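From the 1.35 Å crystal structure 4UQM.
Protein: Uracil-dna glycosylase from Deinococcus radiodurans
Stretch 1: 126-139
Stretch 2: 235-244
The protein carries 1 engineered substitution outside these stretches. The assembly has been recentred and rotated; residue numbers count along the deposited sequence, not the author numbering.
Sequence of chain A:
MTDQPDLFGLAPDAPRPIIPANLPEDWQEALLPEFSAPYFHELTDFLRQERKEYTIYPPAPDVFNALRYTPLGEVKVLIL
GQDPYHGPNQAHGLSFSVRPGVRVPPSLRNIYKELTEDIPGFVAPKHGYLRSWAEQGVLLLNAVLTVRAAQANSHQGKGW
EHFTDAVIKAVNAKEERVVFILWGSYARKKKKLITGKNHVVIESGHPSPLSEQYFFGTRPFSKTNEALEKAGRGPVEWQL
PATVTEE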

ATOM      1  N   LYS A 126     -20.824  -1.994  -0.432  1.00 23.08           N
ATOM      2  CA  LYS A 126     -20.943  -2.430  -1.834  1.00 23.93           C
ATOM      3  C   LYS A 126     -19.822  -1.888  -2.728  1.00 22.65           C
ATOM      4  O   LYS A 126     -19.619  -2.376  -3.833  1.00 25.65           O
ATOM      5  CB  LYS A 126     -22.309  -1.995  -2.372  1.00 27.88           C
ATOM      6  CG  LYS A 126     -23.462  -2.689  -1.655  1.00 29.54           C
ATOM      7  CD  LYS A 126     -23.503  -4.194  -1.909  1.00 34.61           C
ATOM      8  CE  LYS A 126     -24.638  -4.917  -1.205  1.00 34.05           C
ATOM      9  NZ  LYS A 126     -25.954  -4.587  -1.792  1.00 41.10           N
ATOM     10  N   HIS A 127     -19.148  -0.864  -2.280  1.00 21.00           N
ATOM     11  CA  HIS A 127     -18.036  -0.249  -3.002  1.00 20.62           C
ATOM     12  C   HIS A 127     -16.715  -0.708  -2.465  1.00 19.59           C
ATOM     13  O   HIS A 127     -16.652  -1.340  -1.395  1.00 18.49           O
ATOM     14  CB  HIS A 127     -18.158   1.286  -2.893  1.00 20.25           C
ATOM     15  CG  HIS A 127     -17.865   1.787  -1.517  1.00 19.97           C
ATOM     16  ND1 HIS A 127     -16.584   1.996  -1.075  1.00 19.33           N
ATOM     17  CD2 HIS A 127     -18.676   2.117  -0.486  1.00 20.38           C
ATOM     18  CE1 HIS A 127     -16.603   2.414   0.174  1.00 19.47           C
ATOM     19  NE2 HIS A 127     -17.867   2.449   0.572  1.00 21.18           N
ATOM     20  N   GLY A 128     -15.639  -0.353  -3.200  1.00 18.52           N
ATOM     21  CA  GLY A 128     -14.291  -0.712  -2.793  1.00 17.75           C
ATOM     22  C   GLY A 128     -13.328   0.444  -2.583  1.00 17.39           C
ATOM     23  O   GLY A 128     -12.117   0.265  -2.699  1.00 16.80           O
ATOM     24  N   TYR A 129     -13.849   1.625  -2.252  1.00 17.35           N
ATOM     25  CA  TYR A 129     -13.061   2.864  -2.169  1.00 17.86           C
ATOM     26  C   TYR A 129     -12.537   3.071  -0.767  1.00 16.96           C
ATOM     27  O   TYR A 129     -13.325   3.222   0.179  1.00 18.04           O
ATOM     28  CB  TYR A 129     -13.947   4.010  -2.589  1.00 19.13           C
ATOM     29  CG  TYR A 129     -13.276   5.325  -2.754  1.00 19.54           C
ATOM     30  CD1 TYR A 129     -12.217   5.507  -3.594  1.00 19.57           C
ATOM     31  CD2 TYR A 129     -13.787   6.440  -2.095  1.00 21.58           C
ATOM     32  CE1 TYR A 129     -11.631   6.780  -3.777  1.00 21.23           C
ATOM     33  CE2 TYR A 129     -13.263   7.690  -2.293  1.00 22.57           C
ATOM     34  CZ  TYR A 129     -12.167   7.855  -3.101  1.00 22.35           C
ATOM     35  OH  TYR A 129     -11.610   9.133  -3.337  1.00 26.68           O
ATOM     36  N   LEU A 130     -11.204   3.074  -0.636  1.00 15.61           N
ATOM     37  CA  LEU A 130     -10.557   3.013   0.677  1.00 15.83           C
ATOM     38  C   LEU A 130      -9.936   4.329   1.115  1.00 15.47           C
ATOM     39  O   LEU A 130      -9.157   4.368   2.065  1.00 16.33           O
ATOM     40  CB  LEU A 130      -9.523   1.888   0.678  1.00 14.83           C
ATOM     41  CG  LEU A 130     -10.010   0.523   0.222  1.00 16.30           C
ATOM     42  CD1 LEU A 130      -8.824  -0.449   0.249  1.00 15.53           C
ATOM     43  CD2 LEU A 130     -11.139   0.005   1.077  1.00 16.37           C
ATOM     44  N   ARG A 131     -10.339   5.437   0.482  1.00 16.09           N
ATOM     45  CA  ARG A 131      -9.774   6.745   0.801  1.00 17.98           C
ATOM     46  C   ARG A 131      -9.929   7.070   2.292  1.00 16.61           C
ATOM     47  O   ARG A 131      -9.040   7.710   2.898  1.00 17.50           O
ATOM     48  CB  ARG A 131     -10.413   7.844  -0.037  1.00 19.22           C
ATOM     49  CG  ARG A 131      -9.907   9.250   0.264  1.00 22.43           C
ATOM     50  CD  ARG A 131     -10.633  10.312  -0.514  1.00 28.19           C
ATOM     51  NE  ARG A 131     -12.094  10.480  -0.225  1.00 30.85           N
ATOM     52  CZ  ARG A 131     -12.995  11.121  -0.997  1.00 30.42           C
ATOM     53  NH1 ARG A 131     -12.655  11.678  -2.146  1.00 36.43           N
ATOM     54  NH2 ARG A 131     -14.278  11.194  -0.610  1.00 37.67           N
ATOM     55  N   SER A 132     -11.037   6.644   2.883  1.00 16.46           N
ATOM     56  CA  SER A 132     -11.289   6.964   4.307  1.00 17.27           C
ATOM     57  C   SER A 132     -10.331   6.246   5.249  1.00 17.31           C
ATOM     58  O   SER A 132     -10.162   6.701   6.390  1.00 17.61           O
ATOM     59  CB  SER A 132     -12.746   6.736   4.711  1.00 18.52           C
ATOM     60  OG  SER A 132     -13.054   5.368   4.643  1.00 18.66           O
ATOM     61  N   TRP A 133      -9.674   5.198   4.801  1.00 16.00           N
ATOM     62  CA  TRP A 133      -8.590   4.588   5.575  1.00 15.80           C
ATOM     63  C   TRP A 133      -7.302   5.426   5.437  1.00 16.07           C
ATOM     64  O   TRP A 133      -6.616   5.712   6.405  1.00 16.03           O
ATOM     65  CB  TRP A 133      -8.275   3.161   5.119  1.00 15.53           C
ATOM     66  CG  TRP A 133      -9.310   2.123   5.437  1.00 15.61           C
ATOM     67  CD1 TRP A 133     -10.428   2.263   6.205  1.00 15.12           C
ATOM     68  CD2 TRP A 133      -9.307   0.765   4.984  1.00 15.49           C
ATOM     69  NE1 TRP A 133     -11.127   1.078   6.233  1.00 16.40           N
ATOM     70  CE2 TRP A 133     -10.427   0.133   5.531  1.00 16.12           C
ATOM     71  CE3 TRP A 133      -8.408   0.003   4.238  1.00 15.80           C
ATOM     72  CZ2 TRP A 133     -10.738  -1.193   5.258  1.00 16.08           C
ATOM     73  CZ3 TRP A 133      -8.699  -1.340   4.018  1.00 16.03           C
ATOM     74  CH2 TRP A 133      -9.845  -1.922   4.522  1.00 17.03           C
ATOM     75  N   ALA A 134      -7.022   5.850   4.197  1.00 16.41           N
ATOM     76  CA  ALA A 134      -5.821   6.693   3.954  1.00 16.04           C
ATOM     77  C   ALA A 134      -5.881   7.977   4.766  1.00 17.29           C
ATOM     78  O   ALA A 134      -4.865   8.469   5.286  1.00 18.96           O
ATOM     79  CB  ALA A 134      -5.696   7.006   2.483  1.00 18.14           C
ATOM     80  N   GLU A 135      -7.087   8.523   4.882  1.00 17.61           N
ATOM     81  CA  GLU A 135      -7.267   9.764   5.636  1.00 19.11           C
ATOM     82  C   GLU A 135      -7.037   9.618   7.149  1.00 18.97           C
ATOM     83  O   GLU A 135      -6.910  10.648   7.841  1.00 22.15           O
ATOM     84  CB  GLU A 135      -8.671  10.276   5.392  1.00 22.10           C
ATOM     85  CG  GLU A 135      -8.892  10.772   3.965  1.00 23.97           C
ATOM     86  CD  GLU A 135     -10.360  11.070   3.591  1.00 28.83           C
ATOM     87  OE1 GLU A 135     -11.316  10.566   4.212  1.00 32.47           O
ATOM     88  OE2 GLU A 135     -10.547  11.797   2.604  1.00 33.45           O
ATOM     89  N   GLN A 136      -7.073   8.374   7.645  1.00 17.47           N
ATOM     90  CA  GLN A 136      -6.795   8.072   9.070  1.00 19.07           C
ATOM     91  C   GLN A 136      -5.380   7.658   9.340  1.00 20.30           C
ATOM     92  O   GLN A 136      -5.096   7.197  10.417  1.00 23.74           O
ATOM     93  CB  GLN A 136      -7.701   6.955   9.528  1.00 19.89           C
ATOM     94  CG  GLN A 136      -9.161   7.272   9.561  1.00 20.75           C
ATOM     95  CD  GLN A 136      -9.849   5.972  10.004  1.00 21.48           C
ATOM     96  OE1 GLN A 136      -9.689   5.601  11.182  1.00 21.63           O
ATOM     97  NE2 GLN A 136     -10.589   5.300   9.136  1.00 19.70           N
ATOM     98  N   GLY A 137      -4.462   7.737   8.383  1.00 17.22           N
ATOM     99  CA  GLY A 137      -3.077   7.359   8.653  1.00 17.98           C
ATOM    100  C   GLY A 137      -2.723   5.984   8.186  1.00 17.37           C
ATOM    101  O   GLY A 137      -1.644   5.521   8.568  1.00 17.46           O
ATOM    102  N   VAL A 138      -3.530   5.372   7.337  1.00 16.04           N
ATOM    103  CA  VAL A 138      -3.204   4.051   6.782  1.00 15.54           C
ATOM    104  C   VAL A 138      -2.607   4.242   5.394  1.00 15.39           C
ATOM    105  O   VAL A 138      -3.315   4.643   4.455  1.00 16.00           O
ATOM    106  CB  VAL A 138      -4.444   3.169   6.678  1.00 15.60           C
ATOM    107  CG1 VAL A 138      -4.055   1.785   6.135  1.00 15.78           C
ATOM    108  CG2 VAL A 138      -5.133   3.015   8.050  1.00 17.08           C
ATOM    109  N   LEU A 139      -1.302   3.997   5.262  1.00 15.39           N
ATOM    110  CA  LEU A 139      -0.612   4.138   4.008  1.00 15.11           C
ATOM    111  C   LEU A 139      -0.832   2.856   3.213  1.00 14.69           C
ATOM    112  O   LEU A 139      -0.402   1.793   3.635  1.00 15.26           O
ATOM    113  CB  LEU A 139       0.876   4.408   4.257  1.00 17.05           C
ATOM    114  CG  LEU A 139       1.743   4.626   3.020  1.00 16.86           C
ATOM    115  CD1 LEU A 139       1.415   5.915   2.304  1.00 17.06           C
ATOM    116  CD2 LEU A 139       3.204   4.734   3.463  1.00 19.10           C
ATOM    117  N   PRO A 235      -6.908   3.720  17.607  1.00 24.27           N
ATOM    118  CA  PRO A 235      -7.168   2.637  16.652  1.00 22.12           C
ATOM    119  C   PRO A 235      -7.647   3.184  15.335  1.00 22.20           C
ATOM    120  O   PRO A 235      -8.080   4.314  15.247  1.00 23.76           O
ATOM    121  CB  PRO A 235      -8.277   1.856  17.309  1.00 22.87           C
ATOM    122  CG  PRO A 235      -8.964   2.800  18.246  1.00 25.25           C
ATOM    123  CD  PRO A 235      -7.953   3.811  18.648  1.00 26.06           C
ATOM    124  N   VAL A 236      -7.518   2.370  14.329  1.00 20.28           N
ATOM    125  CA  VAL A 236      -8.142   2.661  13.045  1.00 19.05           C
ATOM    126  C   VAL A 236      -9.622   2.319  13.092  1.00 20.09           C
ATOM    127  O   VAL A 236     -10.041   1.303  13.623  1.00 20.14           O
ATOM    128  CB  VAL A 236      -7.494   1.794  11.917  1.00 18.75           C
ATOM    129  CG1 VAL A 236      -8.211   1.972  10.567  1.00 18.34           C
ATOM    130  CG2 VAL A 236      -6.011   2.127  11.766  1.00 20.98           C
ATOM    131  N   GLU A 237     -10.437   3.200  12.513  1.00 19.15           N
ATOM    132  CA  GLU A 237     -11.815   2.873  12.255  1.00 18.11           C
ATOM    133  C   GLU A 237     -11.900   2.155  10.914  1.00 18.04           C
ATOM    134  O   GLU A 237     -11.799   2.784   9.850  1.00 17.88           O
ATOM    135  CB  GLU A 237     -12.634   4.146  12.198  1.00 18.29           C
ATOM    136  CG  GLU A 237     -14.075   3.923  11.779  1.00 18.99           C
ATOM    137  CD  GLU A 237     -14.798   3.080  12.771  1.00 20.55           C
ATOM    138  OE1 GLU A 237     -15.152   3.599  13.841  1.00 20.46           O
ATOM    139  OE2 GLU A 237     -14.933   1.877  12.548  1.00 21.40           O
ATOM    140  N   TRP A 238     -11.954   0.827  10.961  1.00 18.01           N
ATOM    141  CA  TRP A 238     -11.945   0.046   9.750  1.00 17.50           C
ATOM    142  C   TRP A 238     -13.266   0.127   8.975  1.00 17.41           C
ATOM    143  O   TRP A 238     -13.292  -0.087   7.760  1.00 17.79           O
ATOM    144  CB  TRP A 238     -11.569  -1.428  10.038  1.00 18.78           C
ATOM    145  CG  TRP A 238     -10.166  -1.609  10.574  1.00 17.86           C
ATOM    146  CD1 TRP A 238      -9.808  -1.940  11.857  1.00 18.48           C
ATOM    147  CD2 TRP A 238      -8.940  -1.480   9.836  1.00 17.50           C
ATOM    148  NE1 TRP A 238      -8.435  -2.017  11.953  1.00 19.24           N
ATOM    149  CE2 TRP A 238      -7.880  -1.752  10.725  1.00 18.71           C
ATOM    150  CE3 TRP A 238      -8.651  -1.202   8.501  1.00 16.67           C
ATOM    151  CZ2 TRP A 238      -6.538  -1.690  10.327  1.00 19.02           C
ATOM    152  CZ3 TRP A 238      -7.317  -1.157   8.114  1.00 17.75           C
ATOM    153  CH2 TRP A 238      -6.283  -1.394   9.021  1.00 18.64           C
ATOM    154  N   GLN A 239     -14.380   0.411   9.648  1.00 17.87           N
ATOM    155  CA  GLN A 239     -15.648   0.566   8.927  1.00 18.80           C
ATOM    156  C   GLN A 239     -15.560   1.640   7.880  1.00 19.48           C
ATOM    157  O   GLN A 239     -15.044   2.700   8.142  1.00 18.95           O
ATOM    158  CB  GLN A 239     -16.776   0.916   9.900  1.00 20.02           C
ATOM    159  CG  GLN A 239     -18.157   0.969   9.231  1.00 19.42           C
ATOM    160  CD  GLN A 239     -18.520  -0.382   8.616  1.00 19.58           C
ATOM    161  OE1 GLN A 239     -18.659  -1.380   9.340  1.00 20.48           O
ATOM    162  NE2 GLN A 239     -18.667  -0.424   7.311  1.00 19.74           N
ATOM    163  N   LEU A 240     -16.009   1.300   6.661  1.00 19.11           N
ATOM    164  CA  LEU A 240     -16.103   2.198   5.530  1.00 18.85           C
ATOM    165  C   LEU A 240     -17.495   2.758   5.423  1.00 19.78           C
ATOM    166  O   LEU A 240     -18.445   2.117   5.885  1.00 20.51           O
ATOM    167  CB  LEU A 240     -15.759   1.425   4.276  1.00 18.22           C
ATOM    168  CG  LEU A 240     -14.321   0.937   4.232  1.00 18.07           C
ATOM    169  CD1 LEU A 240     -14.226  -0.235   3.275  1.00 18.54           C
ATOM    170  CD2 LEU A 240     -13.318   2.032   3.872  1.00 17.58           C
ATOM    171  N   PRO A 241     -17.650   3.942   4.796  1.00 19.66           N
ATOM    172  CA  PRO A 241     -19.001   4.457   4.553  1.00 20.72           C
ATOM    173  C   PRO A 241     -19.841   3.530   3.703  1.00 22.04           C
ATOM    174  O   PRO A 241     -19.302   2.876   2.804  1.00 22.56           O
ATOM    175  CB  PRO A 241     -18.775   5.796   3.863  1.00 23.32           C
ATOM    176  CG  PRO A 241     -17.361   5.945   3.667  1.00 24.97           C
ATOM    177  CD  PRO A 241     -16.615   4.783   4.203  1.00 20.18           C
ATOM    178  N   ALA A 242     -21.157   3.482   3.942  1.00 23.22           N
ATOM    179  CA  ALA A 242     -21.998   2.664   3.089  1.00 24.27           C
ATOM    180  C   ALA A 242     -22.005   3.108   1.621  1.00 23.70           C
ATOM    181  O   ALA A 242     -22.041   2.283   0.725  1.00 27.23           O
ATOM    182  CB  ALA A 242     -23.427   2.611   3.623  1.00 26.50           C
ATOM    183  N   THR A 243     -21.951   4.408   1.400  1.00 25.70           N
ATOM    184  CA  THR A 243     -21.882   4.968   0.060  1.00 27.22           C
ATOM    185  C   THR A 243     -20.808   6.053   0.015  1.00 26.71           C
ATOM    186  O   THR A 243     -20.474   6.702   1.038  1.00 28.35           O
ATOM    187  CB  THR A 243     -23.242   5.593  -0.369  1.00 29.95           C
ATOM    188  OG1 THR A 243     -23.514   6.740   0.422  1.00 32.20           O
ATOM    189  CG2 THR A 243     -24.409   4.624  -0.202  1.00 31.13           C
ATOM    190  N   VAL A 244     -20.284   6.239  -1.189  1.00 27.25           N
ATOM    191  CA  VAL A 244     -19.178   7.154  -1.487  1.00 28.70           C
ATOM    192  C   VAL A 244     -19.446   8.000  -2.738  1.00 31.23           C
ATOM    193  O   VAL A 244     -20.309   7.658  -3.524  1.00 37.02           O
ATOM    194  CB  VAL A 244     -17.856   6.337  -1.692  1.00 28.10           C
ATOM    195  CG1 VAL A 244     -17.382   5.814  -0.389  1.00 28.81           C
ATOM    196  CG2 VAL A 244     -17.985   5.166  -2.659  1.00 28.99           C
TER
HETATM  197  O   HOH W   1     -22.898  -0.353   0.776  1.00 27.56           O
HETATM  198  O   HOH W   2     -12.950   4.504   7.276  1.00 19.92           O

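What fastens the beginning of the first stretch to the tail of the second? Just before the histidine, water 1 links the segments, accepting from Lys 126 N at 2.9 Å and donating to Ala 242 O at 2.8 Å. His 127 does most of this work, its CA-to-CB bond pointing toward the other chain segment. His 127 NE2 donates a hydrogen bond to Pro 241 O at 2.7 Å, while His 127 ND1 accepts one from the backbone N of Tyr 129 at 3.0 Å. With one ring nitrogen donating and the other accepting, the imidazole is held in place by both, and the first nitrogen must carry a proton. Pro 241 O lies near the ring plane, where the N-H of NE2 points, so the bond does not occupy the ring faces. Val 244 occupies one of them: Val 244 CG1 sits 3.7 Å from the centroid of the His 127 ring and only 20° off the normal, a CH-pi contact.

How do the next residues carry the contact on? Tyr 129 meets the same methyl group of Val 244 at its ring edge, with Tyr 129 CD2 and Val 244 CG1 4.0 Å apart, so that one valine methyl packs against two aromatic rings. Leu 130, at the N-cap position, right before a helix, has its CA-to-CB bond pointing away from the second stretch, yet the end of its side chain comes nearer, and Leu 130 CD2 lies 3.8 Å from Leu 240 CD1. The CA-to-CB bond of Ser 132 points toward the second stretch; Ser 132 OG is 3.4 Å from Leu 240 CD2, a van der Waals contact. The same hydroxyl is hydrogen-bonded to water 2 at 2.8 Å from Ser 132 OG, and that water donates to Gln 239 O at 2.9 Å.

Why is Trp 133 so well enclosed? Its indole is covered on opposite faces by two residues of the second stretch. On one side Trp 238 presents its edge, the six-membered rings of Trp 133 and Trp 238 standing at 88° with centroids 5.1 Å apart; on the other, Leu 240 CD2 lies 3.8 Å from the centroid of the Trp 133 five-membered ring in a CH-pi contact. At the ring edge, Trp 133 NE1 donates a hydrogen bond to Trp 238 O at 2.9 Å. Trp 238 thus contributes both its carbonyl and its ring to the same partner, while Leu 240 touches both Trp 133 and Leu 130.

What closes the contact at its far end? Gln 136 uses its amide to read the backbone of Glu 237 in both directions. Gln 136 OE1 accepts from Glu 237 N at 2.8 Å, and Gln 136 NE2 donates to Glu 237 O at 2.9 Å with a nearly straight angle of 175°. Gln 136 NE2 also donates to Ser 132 O at 3.1 Å, tying the side chain back to its own stretch. Beyond the turn, the CA-to-CB bond of Val 138 points toward the second stretch, and the residue adds a purely apolar contact, Val 138 CG2 lying 3.9 Å from Val 236 CG2.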